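PDB 4FS7: uncharacterized protein from Bacteroides ovatus, which is of unknown function but, as an extracellular protein built from BspA-type leucine-rich repeats, probably binds other proteins. Local coordinates for residues Tyr202-Cys207 / Phe225-Thr230; Asp155-Thr160 / Asn178-Gly183; Leu304-Lys309 / Leu327-Glu332. One frame throughout, in Å; residues are numbered along the deposited sequence. Where two conformers were deposited one is given.

From the N terminus, contact 2 comes first: residues 178-183 come back onto 155-160, closing one coil of the leucine-rich repeat solenoid. Contact 1 does the same two coils further on, bringing 225-230 against 202-207. Contact 3 closes a later coil, 304-309 with 327-332, toward the C terminus. The three loops follow in series; none nests or crosses. Contacts 2 and 1 are neighbours in one stack of turns: Phe181 N and Gly183 N probably donate to Cys203 O and Ala205 O, and the rings of Phe181 and Phe204 pack together. Contact 3 stands apart, its centre about 30 Å from that of contact 1, and joins turns in the second repeat region.

Contact 1: residues Tyr202-Cys207 / Phe225-Thr230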
ATOM      1  N   TYR A 202      -0.496   3.703   0.103  1.00  8.90           N
ATOM      2  CA  TYR A 202       0.498   2.751  -0.322  1.00  9.29           C
ATOM      3  C   TYR A 202       0.647   1.555   0.599  1.00  8.74           C
ATOM      4  O   TYR A 202       1.574   0.792   0.379  1.00  9.71           O
ATOM      5  CB  TYR A 202       1.863   3.445  -0.490  1.00 10.66           C
ATOM      6  CG  TYR A 202       1.857   4.503  -1.555  1.00 10.99           C
ATOM      7  CD1 TYR A 202       1.962   4.184  -2.904  1.00 11.37           C
ATOM      8  CD2 TYR A 202       1.733   5.804  -1.209  1.00 12.13           C
ATOM      9  CE1 TYR A 202       1.956   5.194  -3.881  1.00 12.06           C
ATOM     10  CE2 TYR A 202       1.698   6.831  -2.183  1.00 14.77           C
ATOM     11  CZ  TYR A 202       1.789   6.499  -3.509  1.00 12.16           C
ATOM     12  OH  TYR A 202       1.773   7.501  -4.457  1.00 14.77           O
ATOM     13  N   CYS A 203      -0.269   1.318   1.532  1.00  8.76           N
ATOM     14  CA  CYS A 203       0.004   0.308   2.570  1.00  9.10           C
ATOM     15  C   CYS A 203       0.370  -1.067   2.001  1.00  9.28           C
ATOM     16  O   CYS A 203       1.301  -1.709   2.495  1.00 10.45           O
ATOM     17  CB  CYS A 203      -1.182   0.239   3.520  1.00  9.69           C
ATOM     18  SG  CYS A 203      -0.906  -0.742   4.971  1.00 12.70           S
ATOM     19  N   PHE A 204      -0.411  -1.521   1.004  1.00  8.76           N
ATOM     20  CA  PHE A 204      -0.222  -2.827   0.399  1.00  8.87           C
ATOM     21  C   PHE A 204       0.146  -2.695  -1.076  1.00  9.12           C
ATOM     22  O   PHE A 204       0.060  -3.665  -1.820  1.00 10.02           O
ATOM     23  CB  PHE A 204      -1.444  -3.734   0.568  1.00  9.69           C
ATOM     24  CG  PHE A 204      -1.805  -3.982   1.988  1.00  9.00           C
ATOM     25  CD1 PHE A 204      -1.119  -4.963   2.724  1.00 10.82           C
ATOM     26  CD2 PHE A 204      -2.787  -3.254   2.618  1.00 10.22           C
ATOM     27  CE1 PHE A 204      -1.408  -5.214   4.021  1.00 10.74           C
ATOM     28  CE2 PHE A 204      -3.093  -3.525   3.954  1.00 12.40           C
ATOM     29  CZ  PHE A 204      -2.418  -4.531   4.622  1.00 12.11           C
ATOM     30  N   ALA A 205       0.663  -1.531  -1.493  1.00  9.61           N
ATOM     31  CA  ALA A 205       1.057  -1.378  -2.892  1.00  9.50           C
ATOM     32  C   ALA A 205       2.106  -2.381  -3.295  1.00 10.60           C
ATOM     33  O   ALA A 205       3.061  -2.576  -2.564  1.00 12.18           O
ATOM     34  CB  ALA A 205       1.510   0.048  -3.160  1.00 10.75           C
ATOM     35  N   GLU A 206       1.908  -3.035  -4.444  1.00  9.54           N
ATOM     36  CA  GLU A 206       2.859  -3.993  -4.982  0.50 10.35           C
ATOM     37  C   GLU A 206       2.888  -5.299  -4.196  1.00  9.79           C
ATOM     38  O   GLU A 206       3.787  -6.080  -4.399  1.00 12.12           O
ATOM     39  CB  GLU A 206       4.267  -3.384  -5.155  0.50 10.66           C
ATOM     40  CG  GLU A 206       4.307  -2.198  -6.119  0.50 13.33           C
ATOM     41  CD  GLU A 206       5.725  -1.728  -6.471  0.50 14.42           C
ATOM     42  OE1 GLU A 206       6.733  -2.171  -5.849  0.50 16.28           O
ATOM     43  OE2 GLU A 206       5.835  -0.883  -7.394  0.50 15.11           O
ATOM     44  N   CYS A 207       1.891  -5.532  -3.353  1.00 10.05           N
ATOM     45  CA  CYS A 207       1.724  -6.874  -2.761  1.00 10.80           C
ATOM     46  C   CYS A 207       0.966  -7.702  -3.802  1.00 10.27           C
ATOM     47  O   CYS A 207      -0.231  -7.957  -3.703  1.00 10.48           O
ATOM     48  CB  CYS A 207       0.956  -6.806  -1.468  1.00 10.80           C
ATOM     49  SG  CYS A 207       1.923  -6.022  -0.136  1.00 11.52           S
ATOM     50  N   PHE A 225      -3.495   4.660  -3.470  1.00  8.22           N
ATOM     51  CA  PHE A 225      -2.720   3.519  -3.890  1.00  8.31           C
ATOM     52  C   PHE A 225      -2.651   2.392  -2.842  1.00  8.67           C
ATOM     53  O   PHE A 225      -1.806   1.524  -2.918  1.00  9.12           O
ATOM     54  CB  PHE A 225      -1.276   3.905  -4.302  1.00  9.78           C
ATOM     55  CG  PHE A 225      -1.190   4.742  -5.539  1.00  8.42           C
ATOM     56  CD1 PHE A 225      -1.069   4.135  -6.799  1.00  9.55           C
ATOM     57  CD2 PHE A 225      -1.161   6.108  -5.468  1.00  9.88           C
ATOM     58  CE1 PHE A 225      -0.961   4.899  -7.941  1.00 10.49           C
ATOM     59  CE2 PHE A 225      -1.058   6.865  -6.643  1.00 11.09           C
ATOM     60  CZ  PHE A 225      -0.945   6.254  -7.839  1.00  9.91           C
ATOM     61  N   ALA A 226      -3.591   2.343  -1.880  1.00  8.81           N
ATOM     62  CA  ALA A 226      -3.432   1.398  -0.764  1.00  8.74           C
ATOM     63  C   ALA A 226      -3.427  -0.045  -1.149  1.00  8.46           C
ATOM     64  O   ALA A 226      -2.768  -0.862  -0.481  1.00  9.68           O
ATOM     65  CB  ALA A 226      -4.455   1.657   0.343  1.00 10.49           C
ATOM     66  N   LEU A 227      -4.174  -0.373  -2.208  1.00  8.67           N
ATOM     67  CA  LEU A 227      -4.270  -1.744  -2.698  1.00  8.92           C
ATOM     68  C   LEU A 227      -3.820  -1.800  -4.155  1.00  9.44           C
ATOM     69  O   LEU A 227      -4.240  -2.682  -4.892  1.00 10.16           O
ATOM     70  CB  LEU A 227      -5.686  -2.301  -2.489  1.00  9.50           C
ATOM     71  CG  LEU A 227      -6.080  -2.542  -1.034  1.00 12.61           C
ATOM     72  CD1 LEU A 227      -7.582  -2.844  -0.924  1.00 15.15           C
ATOM     73  CD2 LEU A 227      -5.252  -3.717  -0.525  1.00 16.33           C
ATOM     74  N   SER A 228      -2.940  -0.909  -4.565  1.00  8.54           N
ATOM     75  CA  SER A 228      -2.466  -0.896  -5.948  1.00  8.37           C
ATOM     76  C   SER A 228      -1.563  -2.066  -6.224  1.00  9.21           C
ATOM     77  O   SER A 228      -0.729  -2.460  -5.390  1.00 10.15           O
ATOM     78  CB  SER A 228      -1.732   0.408  -6.188  1.00  9.80           C
ATOM     79  OG  SER A 228      -1.101   0.424  -7.444  1.00 10.97           O
ATOM     80  N   LYS A 229      -1.677  -2.642  -7.410  1.00  9.08           N
ATOM     81  CA  LYS A 229      -0.838  -3.770  -7.812  1.00 10.00           C
ATOM     82  C   LYS A 229      -0.884  -4.887  -6.782  1.00 10.70           C
ATOM     83  O   LYS A 229       0.151  -5.424  -6.368  1.00 12.64           O
ATOM     84  CB  LYS A 229       0.595  -3.323  -8.068  1.00 11.75           C
ATOM     85  CG  LYS A 229       0.724  -2.514  -9.332  1.00 16.94           C
ATOM     86  CD  LYS A 229       0.660  -3.387 -10.591  1.00 23.03           C
ATOM     87  CE  LYS A 229       0.789  -2.499 -11.750  1.00 22.44           C
ATOM     88  NZ  LYS A 229       0.187  -3.039 -12.956  1.00 21.29           N
ATOM     89  N   THR A 230      -2.088  -5.191  -6.316  1.00  9.70           N
ATOM     90  CA  THR A 230      -2.330  -6.349  -5.495  1.00 10.51           C
ATOM     91  C   THR A 230      -2.979  -7.467  -6.296  1.00 10.83           C
ATOM     92  O   THR A 230      -3.272  -7.304  -7.486  1.00 12.58           O
ATOM     93  CB  THR A 230      -3.140  -5.996  -4.240  1.00 11.31           C
ATOM     94  OG1 THR A 230      -4.443  -5.534  -4.631  1.00 10.84           O
ATOM     95  CG2 THR A 230      -2.388  -4.998  -3.324  1.00 12.35           C
TER
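The rings of Tyr202 and Phe225 run side by side with planes only 6° apart, but they are slid so far past each other (centroids 5.1 Å) that they barely overlap. Tyr202 CE1 instead rests 3.5 Å from Phe225 CB, while Tyr202 OH approaches Phe225 CD2 to 3.4 Å; Ser228 CB sits in plane at the edge of the Phe225 ring. Further inside, Phe204 carries Cys203 SG on one face, toward the rim, and has Ala226 O near its plane at the edge. Leu227 CD2 lies alongside, 4.0 Å from Phe204 CB. Tyr202, Phe225, Phe204 and Leu227 all hold CG anti to the carbonyl carbon, and because the backbones follow the same turns, the partners point the same way.

Each segment makes a type I turn overlapping a type II turn, and the two copies stack as successive coils of the leucine-rich repeat solenoid. Phe204 N donates to Ala226 O in the carbonyl plane (145° at the hydrogen), and Glu206 N gives Ser228 O a straighter bond of 2.9 Å (162°). Ser228 O also receives a CA-H contact from Ala205 CA, and Cys207 O one from Thr230 CA. Thr230 OG1 turns back to Leu227 O, approaching from above the carbonyl plane, which leaves Thr230 CG2 against Phe204 O at 3.2 Å. Next door, Tyr250 O takes Ser228 OG and Gly251 O takes Lys229 NZ.

Both direct hydrogen bonds between the turns use main-chain atoms alone, so they do not depend directly on which side chains the turns carry; the aromatic and aliphatic groups add van der Waals contact.

Contact 2: residues Asp155-Thr160 / Asn178-Gly183; sequences DEAFAT and NGLFSG
Three backbone hydrogen bonds join the turns, all donated by 155-160: Glu156 N to Asn178 O, Phe158 N to Leu180 O, and Thr160 N to Ser182 O. The last is the shortest, 2.8 Å, and runs nearly along the C=O axis. CA-H contacts fill in beside them; Glu156 CA points its hydrogen at Gly179 O with an angle of 159°, and Ala159 CA reaches Ser182 O.

The apolar contacts lie on the inner side. Leu180, with CG anti to its backbone N, brings CD1 to 3.8 Å from Ala157 CB and to the edge of the Phe158 ring. Phe181 CD1 meets Phe158 CB at 3.8 Å; the two rings stand side by side at 14°, slid apart with little overlap. Phe136 meets Phe158 in turn, so successive coils of this BspA-type leucine-rich repeat solenoid add phenylalanines to one row in the core.

Waters bridge the polar groups. One donates to Asp155 OD1 (2.6 Å) and accepts from the backbone amide Asn178 N, while the Asp155 and Asn178 side chains cross obliquely. An alanine in place of Asp155 lacks the carboxylate that this water donates to, and would probably leave the water less firmly held and Asn178 N less well bridged to the neighbouring coil. A second water donates to both Glu156 OE2 (2.8 Å) and Asn178 OD1. Glu156 OE1, the other oxygen of that carboxylate, forms a salt bridge with Lys137.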
ATOM      1  N   ASP A 155       5.853   4.135   9.226  1.00 10.53           N
ATOM      2  CA  ASP A 155       5.785   4.067   7.789  1.00 10.79           C
ATOM      3  C   ASP A 155       6.808   3.092   7.237  1.00 10.44           C
ATOM      4  O   ASP A 155       7.986   3.099   7.643  1.00 10.64           O
ATOM      5  CB  ASP A 155       6.100   5.449   7.156  1.00 12.16           C
ATOM      6  CG  ASP A 155       5.104   6.528   7.457  1.00 13.75           C
ATOM      7  OD1 ASP A 155       4.090   6.261   8.095  1.00 13.47           O
ATOM      8  OD2 ASP A 155       5.357   7.668   6.976  1.00 19.37           O
ATOM      9  N   GLU A 156       6.377   2.266   6.284  1.00 10.33           N
ATOM     10  CA  GLU A 156       7.292   1.416   5.525  1.00 10.41           C
ATOM     11  C   GLU A 156       8.119   0.475   6.422  1.00  9.70           C
ATOM     12  O   GLU A 156       9.165  -0.028   5.986  1.00 10.08           O
ATOM     13  CB  GLU A 156       8.199   2.234   4.601  1.00 12.16           C
ATOM     14  CG  GLU A 156       7.431   2.864   3.428  1.00 13.04           C
ATOM     15  CD  GLU A 156       8.310   3.441   2.348  1.00 21.71           C
ATOM     16  OE1 GLU A 156       9.521   3.137   2.273  1.00 28.70           O
ATOM     17  OE2 GLU A 156       7.786   4.227   1.532  1.00 26.39           O
ATOM     18  N   ALA A 157       7.597   0.109   7.588  1.00  9.71           N
ATOM     19  CA  ALA A 157       8.388  -0.728   8.503  1.00 10.87           C
ATOM     20  C   ALA A 157       8.726  -2.091   7.925  1.00 10.33           C
ATOM     21  O   ALA A 157       9.779  -2.633   8.245  1.00 11.18           O
ATOM     22  CB  ALA A 157       7.672  -0.868   9.850  1.00 11.03           C
ATOM     23  N   PHE A 158       7.846  -2.641   7.072  1.00  9.34           N
ATOM     24  CA  PHE A 158       8.036  -3.934   6.446  1.00 10.41           C
ATOM     25  C   PHE A 158       8.055  -3.808   4.930  1.00 10.76           C
ATOM     26  O   PHE A 158       7.795  -4.774   4.208  1.00 13.19           O
ATOM     27  CB  PHE A 158       6.974  -4.932   6.923  1.00 11.10           C
ATOM     28  CG  PHE A 158       7.072  -5.188   8.387  1.00 11.91           C
ATOM     29  CD1 PHE A 158       8.074  -6.018   8.847  1.00 12.07           C
ATOM     30  CD2 PHE A 158       6.226  -4.567   9.301  1.00 14.57           C
ATOM     31  CE1 PHE A 158       8.256  -6.259  10.200  1.00 14.78           C
ATOM     32  CE2 PHE A 158       6.395  -4.817  10.670  1.00 14.20           C
ATOM     33  CZ  PHE A 158       7.426  -5.642  11.085  1.00 15.62           C
ATOM     34  N   ALA A 159       8.342  -2.621   4.417  1.00 10.61           N
ATOM     35  CA  ALA A 159       8.375  -2.459   2.950  1.00 10.08           C
ATOM     36  C   ALA A 159       9.491  -3.313   2.345  1.00 11.83           C
ATOM     37  O   ALA A 159      10.582  -3.443   2.945  1.00 12.95           O
ATOM     38  CB  ALA A 159       8.564  -1.006   2.571  1.00 12.96           C
ATOM     39  N   THR A 160       9.230  -3.889   1.167  1.00 12.02           N
ATOM     40  CA  THR A 160      10.202  -4.669   0.408  1.00 13.25           C
ATOM     41  C   THR A 160      10.659  -5.884   1.183  1.00 12.21           C
ATOM     42  O   THR A 160      11.725  -6.420   0.890  1.00 14.09           O
ATOM     43  CB  THR A 160      11.369  -3.820  -0.168  1.00 15.99           C
ATOM     44  OG1 THR A 160      12.317  -3.496   0.825  1.00 19.59           O
ATOM     45  CG2 THR A 160      10.887  -2.551  -0.766  1.00 19.81           C
ATOM     46  N   ASN A 178       1.552   4.583   6.319  1.00  9.55           N
ATOM     47  CA  ASN A 178       1.875   4.660   4.902  0.50  8.98           C
ATOM     48  C   ASN A 178       2.935   3.605   4.494  1.00  9.60           C
ATOM     49  O   ASN A 178       3.973   3.449   5.135  1.00 10.51           O
ATOM     50  CB  ASN A 178       2.308   6.112   4.616  0.50  9.14           C
ATOM     51  CG  ASN A 178       2.778   6.347   3.199  0.50 10.10           C
ATOM     52  OD1 ASN A 178       3.544   5.577   2.651  0.50 10.84           O
ATOM     53  ND2 ASN A 178       2.300   7.412   2.598  0.50 12.12           N
ATOM     54  N   GLY A 179       2.631   2.855   3.435  1.00  9.62           N
ATOM     55  CA  GLY A 179       3.602   1.964   2.838  1.00  9.57           C
ATOM     56  C   GLY A 179       4.053   0.831   3.726  1.00  9.44           C
ATOM     57  O   GLY A 179       5.049   0.188   3.391  1.00  9.69           O
ATOM     58  N   LEU A 180       3.287   0.493   4.760  1.00  9.38           N
ATOM     59  CA  LEU A 180       3.738  -0.488   5.750  1.00  9.22           C
ATOM     60  C   LEU A 180       4.219  -1.786   5.167  1.00  9.71           C
ATOM     61  O   LEU A 180       5.262  -2.331   5.596  1.00 10.38           O
ATOM     62  CB  LEU A 180       2.601  -0.771   6.701  1.00 11.02           C
ATOM     63  CG  LEU A 180       2.878  -1.684   7.876  1.00 11.27           C
ATOM     64  CD1 LEU A 180       4.051  -1.210   8.706  1.00 12.95           C
ATOM     65  CD2 LEU A 180       1.617  -1.766   8.761  1.00 12.90           C
ATOM     66  N   PHE A 181       3.475  -2.332   4.190  1.00  8.90           N
ATOM     67  CA  PHE A 181       3.818  -3.578   3.534  1.00  9.43           C
ATOM     68  C   PHE A 181       4.083  -3.400   2.024  1.00 10.69           C
ATOM     69  O   PHE A 181       3.950  -4.342   1.229  1.00 12.58           O
ATOM     70  CB  PHE A 181       2.728  -4.640   3.740  1.00 10.71           C
ATOM     71  CG  PHE A 181       2.517  -4.993   5.172  1.00 10.36           C
ATOM     72  CD1 PHE A 181       3.453  -5.742   5.839  1.00 11.85           C
ATOM     73  CD2 PHE A 181       1.429  -4.537   5.895  1.00 11.10           C
ATOM     74  CE1 PHE A 181       3.303  -6.058   7.145  1.00 12.53           C
ATOM     75  CE2 PHE A 181       1.273  -4.870   7.201  1.00 13.94           C
ATOM     76  CZ  PHE A 181       2.217  -5.623   7.833  1.00 14.32           C
ATOM     77  N   SER A 182       4.460  -2.197   1.616  1.00 10.46           N
ATOM     78  CA  SER A 182       4.683  -1.902   0.199  0.50 10.68           C
ATOM     79  C   SER A 182       5.737  -2.858  -0.351  1.00 11.14           C
ATOM     80  O   SER A 182       6.803  -2.968   0.218  1.00 13.48           O
ATOM     81  CB  SER A 182       5.176  -0.480   0.030  0.50  9.73           C
ATOM     82  OG  SER A 182       5.328  -0.176  -1.355  0.50 12.65           O
ATOM     83  N   GLY A 183       5.454  -3.514  -1.440  1.00 10.45           N
ATOM     84  CA  GLY A 183       6.424  -4.381  -2.039  1.00 11.93           C
ATOM     85  C   GLY A 183       6.630  -5.771  -1.447  1.00 11.41           C
ATOM     86  O   GLY A 183       7.616  -6.464  -1.765  1.00 12.82           O
TER
HETATM   87  O   HOH W   1       1.597   7.070   7.948  1.00 14.27           O
HETATM   88  O   HOH W   2       5.132   4.595   0.633  1.00 24.42           O

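Contact 3: residues Leu304-Lys309 / Leu327-Glu332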
ATOM      1  N   LEU A 304     -24.502   0.885 -13.775  1.00 11.72           N
ATOM      2  CA  LEU A 304     -24.598   2.156 -13.059  1.00 11.38           C
ATOM      3  C   LEU A 304     -25.957   2.247 -12.396  1.00 12.29           C
ATOM      4  O   LEU A 304     -26.974   2.197 -13.073  1.00 13.10           O
ATOM      5  CB  LEU A 304     -24.378   3.362 -13.987  1.00 11.86           C
ATOM      6  CG  LEU A 304     -23.046   3.377 -14.720  1.00 12.42           C
ATOM      7  CD1 LEU A 304     -23.009   4.638 -15.641  1.00 16.61           C
ATOM      8  CD2 LEU A 304     -21.829   3.304 -13.762  1.00 14.50           C
ATOM      9  N   LEU A 305     -25.984   2.346 -11.075  1.00 11.96           N
ATOM     10  CA  LEU A 305     -27.234   2.461 -10.347  1.00 12.46           C
ATOM     11  C   LEU A 305     -27.892   3.830 -10.565  1.00 12.64           C
ATOM     12  O   LEU A 305     -27.243   4.749 -11.046  1.00 12.10           O
ATOM     13  CB  LEU A 305     -27.011   2.180  -8.866  1.00 12.81           C
ATOM     14  CG  LEU A 305     -26.451   0.756  -8.570  1.00 17.47           C
ATOM     15  CD1 LEU A 305     -26.186   0.621  -7.065  1.00 19.99           C
ATOM     16  CD2 LEU A 305     -27.279  -0.376  -9.102  1.00 21.68           C
ATOM     17  N   ASP A 306     -29.193   3.933 -10.262  1.00 13.48           N
ATOM     18  CA  ASP A 306     -29.963   5.142 -10.468  1.00 13.35           C
ATOM     19  C   ASP A 306     -29.423   6.313  -9.690  1.00 12.95           C
ATOM     20  O   ASP A 306     -29.772   7.460  -9.960  1.00 14.34           O
ATOM     21  CB  ASP A 306     -31.427   4.916 -10.095  1.00 15.51           C
ATOM     22  CG  ASP A 306     -32.170   3.988 -11.016  1.00 19.15           C
ATOM     23  OD1 ASP A 306     -31.666   3.618 -12.116  1.00 19.46           O
ATOM     24  OD2 ASP A 306     -33.320   3.647 -10.610  1.00 21.61           O
ATOM     25  N   SER A 307     -28.628   6.034  -8.665  1.00 13.27           N
ATOM     26  CA  SER A 307     -27.987   7.064  -7.862  1.00 13.94           C
ATOM     27  C   SER A 307     -26.827   7.767  -8.595  1.00 14.06           C
ATOM     28  O   SER A 307     -26.367   8.786  -8.121  1.00 14.35           O
ATOM     29  CB  SER A 307     -27.481   6.454  -6.545  1.00 13.77           C
ATOM     30  OG  SER A 307     -26.799   5.228  -6.766  1.00 14.53           O
ATOM     31  N   VAL A 308     -26.327   7.233  -9.711  1.00 12.86           N
ATOM     32  CA  VAL A 308     -25.213   7.830 -10.468  1.00 11.59           C
ATOM     33  C   VAL A 308     -25.721   8.982 -11.327  1.00 11.97           C
ATOM     34  O   VAL A 308     -26.598   8.810 -12.178  1.00 13.45           O
ATOM     35  CB  VAL A 308     -24.488   6.791 -11.327  1.00 11.54           C
ATOM     36  CG1 VAL A 308     -23.357   7.480 -12.088  1.00 13.41           C
ATOM     37  CG2 VAL A 308     -24.003   5.624 -10.464  1.00 13.65           C
ATOM     38  N   LYS A 309     -25.122  10.142 -11.160  1.00 11.86           N
ATOM     39  CA  LYS A 309     -25.532  11.332 -11.885  1.00 12.30           C
ATOM     40  C   LYS A 309     -24.486  12.046 -12.708  1.00 12.06           C
ATOM     41  O   LYS A 309     -24.811  12.870 -13.550  1.00 12.46           O
ATOM     42  CB  LYS A 309     -26.171  12.320 -10.913  1.00 15.05           C
ATOM     43  CG  LYS A 309     -27.472  11.719 -10.274  1.00 21.24           C
ATOM     44  CD  LYS A 309     -28.264  12.639  -9.385  1.00 25.24           C
ATOM     45  CE  LYS A 309     -29.363  11.809  -8.654  1.00 28.40           C
ATOM     46  NZ  LYS A 309     -30.286  12.661  -7.864  1.00 31.09           N
ATOM     47  N   LEU A 327     -27.009   4.207 -19.400  1.00 14.06           N
ATOM     48  CA  LEU A 327     -26.860   5.388 -18.538  1.00 14.23           C
ATOM     49  C   LEU A 327     -28.167   5.554 -17.791  1.00 15.56           C
ATOM     50  O   LEU A 327     -29.239   5.558 -18.411  1.00 17.11           O
ATOM     51  CB  LEU A 327     -26.549   6.634 -19.348  1.00 14.74           C
ATOM     52  CG  LEU A 327     -25.195   6.621 -20.077  1.00 14.95           C
ATOM     53  CD1 LEU A 327     -24.958   8.018 -20.678  1.00 14.54           C
ATOM     54  CD2 LEU A 327     -24.054   6.165 -19.183  1.00 18.08           C
ATOM     55  N   PRO A 328     -28.107   5.687 -16.470  1.00 13.44           N
ATOM     56  CA  PRO A 328     -29.350   5.712 -15.722  1.00 14.45           C
ATOM     57  C   PRO A 328     -30.081   7.032 -15.852  1.00 13.91           C
ATOM     58  O   PRO A 328     -29.550   8.065 -16.328  1.00 14.01           O
ATOM     59  CB  PRO A 328     -28.903   5.431 -14.278  1.00 15.83           C
ATOM     60  CG  PRO A 328     -27.503   5.905 -14.235  1.00 16.88           C
ATOM     61  CD  PRO A 328     -26.938   5.555 -15.590  1.00 14.94           C
ATOM     62  N   TYR A 329     -31.323   7.003 -15.393  1.00 15.04           N
ATOM     63  CA  TYR A 329     -32.278   7.997 -15.830  1.00 14.73           C
ATOM     64  C   TYR A 329     -32.118   9.412 -15.331  1.00 14.71           C
ATOM     65  O   TYR A 329     -32.825  10.305 -15.817  1.00 18.87           O
ATOM     66  CB  TYR A 329     -33.725   7.516 -15.618  1.00 16.90           C
ATOM     67  CG  TYR A 329     -34.260   7.670 -14.214  1.00 16.98           C
ATOM     68  CD1 TYR A 329     -33.746   6.939 -13.166  1.00 16.75           C
ATOM     69  CD2 TYR A 329     -35.277   8.560 -13.929  1.00 18.29           C
ATOM     70  CE1 TYR A 329     -34.216   7.091 -11.877  1.00 19.37           C
ATOM     71  CE2 TYR A 329     -35.775   8.731 -12.611  1.00 19.49           C
ATOM     72  CZ  TYR A 329     -35.259   7.964 -11.587  1.00 17.42           C
ATOM     73  OH  TYR A 329     -35.723   8.109 -10.292  1.00 20.95           O
ATOM     74  N   LEU A 330     -31.204   9.647 -14.386  1.00 13.99           N
ATOM     75  CA  LEU A 330     -30.949  10.982 -13.857  1.00 14.04           C
ATOM     76  C   LEU A 330     -29.515  11.491 -14.158  1.00 13.34           C
ATOM     77  O   LEU A 330     -29.078  12.493 -13.583  1.00 14.99           O
ATOM     78  CB  LEU A 330     -31.260  11.026 -12.353  1.00 16.34           C
ATOM     79  CG  LEU A 330     -32.728  10.770 -12.012  1.00 17.62           C
ATOM     80  CD1 LEU A 330     -32.863  10.549 -10.505  1.00 19.92           C
ATOM     81  CD2 LEU A 330     -33.573  11.977 -12.460  1.00 21.46           C
ATOM     82  N   VAL A 331     -28.794  10.822 -15.037  1.00 12.27           N
ATOM     83  CA  VAL A 331     -27.446  11.317 -15.409  1.00 10.51           C
ATOM     84  C   VAL A 331     -27.528  12.728 -15.988  1.00 10.94           C
ATOM     85  O   VAL A 331     -28.319  12.988 -16.899  1.00 12.04           O
ATOM     86  CB  VAL A 331     -26.736  10.337 -16.321  1.00 11.19           C
ATOM     87  CG1 VAL A 331     -25.368  10.955 -16.801  1.00 14.88           C
ATOM     88  CG2 VAL A 331     -26.410   9.027 -15.635  1.00 15.36           C
ATOM     89  N   GLU A 332     -26.703  13.613 -15.448  1.00 10.53           N
ATOM     90  CA  GLU A 332     -26.697  15.022 -15.840  1.00 10.40           C
ATOM     91  C   GLU A 332     -25.547  15.419 -16.761  1.00  9.33           C
ATOM     92  O   GLU A 332     -25.710  16.332 -17.567  1.00 10.57           O
ATOM     93  CB  GLU A 332     -26.632  15.919 -14.607  1.00 13.76           C
ATOM     94  CG  GLU A 332     -27.857  15.751 -13.674  1.00 15.91           C
ATOM     95  CD  GLU A 332     -27.910  16.733 -12.525  1.00 18.82           C
ATOM     96  OE1 GLU A 332     -27.245  17.802 -12.548  1.00 18.88           O
ATOM     97  OE2 GLU A 332     -28.687  16.426 -11.593  1.00 23.15           O
TER
HETATM   98  O   HOH W   3     -29.326   8.312 -12.612  1.00 13.64           O
HETATM   99  O   HOH W   4     -32.301   4.278 -14.719  1.00 22.41           O
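Type I turns at Leu305-Val308 and Pro328-Val331 lie against each other here as equivalent bends on adjacent coils of the leucine-rich repeat solenoid. The tight part is centred on Pro328. Its CD presses on Leu304 CB at 3.7 Å, and its CG sits 3.4 Å from Leu305 O with Val308 O on hand as well. On the buried side Leu304 CD1 and Leu327 CD2 touch, 4.0 Å apart, the two leucines running side by side into the core, and Val331 CG2 packs on Val308 O. At the C-terminal ends of the two segments one direct hydrogen bond crosses: Glu332 N to Lys309 O, 2.8 Å and almost straight at 175°.

Toward the outer side, direct bonds give way to water. One water donates to Asp306 O and to Val308 O and accepts from Leu330 N, so three bonds grip it between the turns. Tyr329, its CG in the crowded position between backbone N and carbonyl carbon, carries Leu330 CG 3.6 Å above the centre of one ring face and Asp306 CB at its edge; the carboxylate plane stands 78° from the ring. Lys309 stretches alongside Leu330, its CE loosely near Leu330 CD1. Its NZ stays 5.5 Å from Glu332 OE2, not in contact, while Glu332 OE1 pairs with Arg355. A second water spans Asp306 and Tyr329, donating to Asp306 OD1 at 2.8 Å and accepting from Tyr329 N.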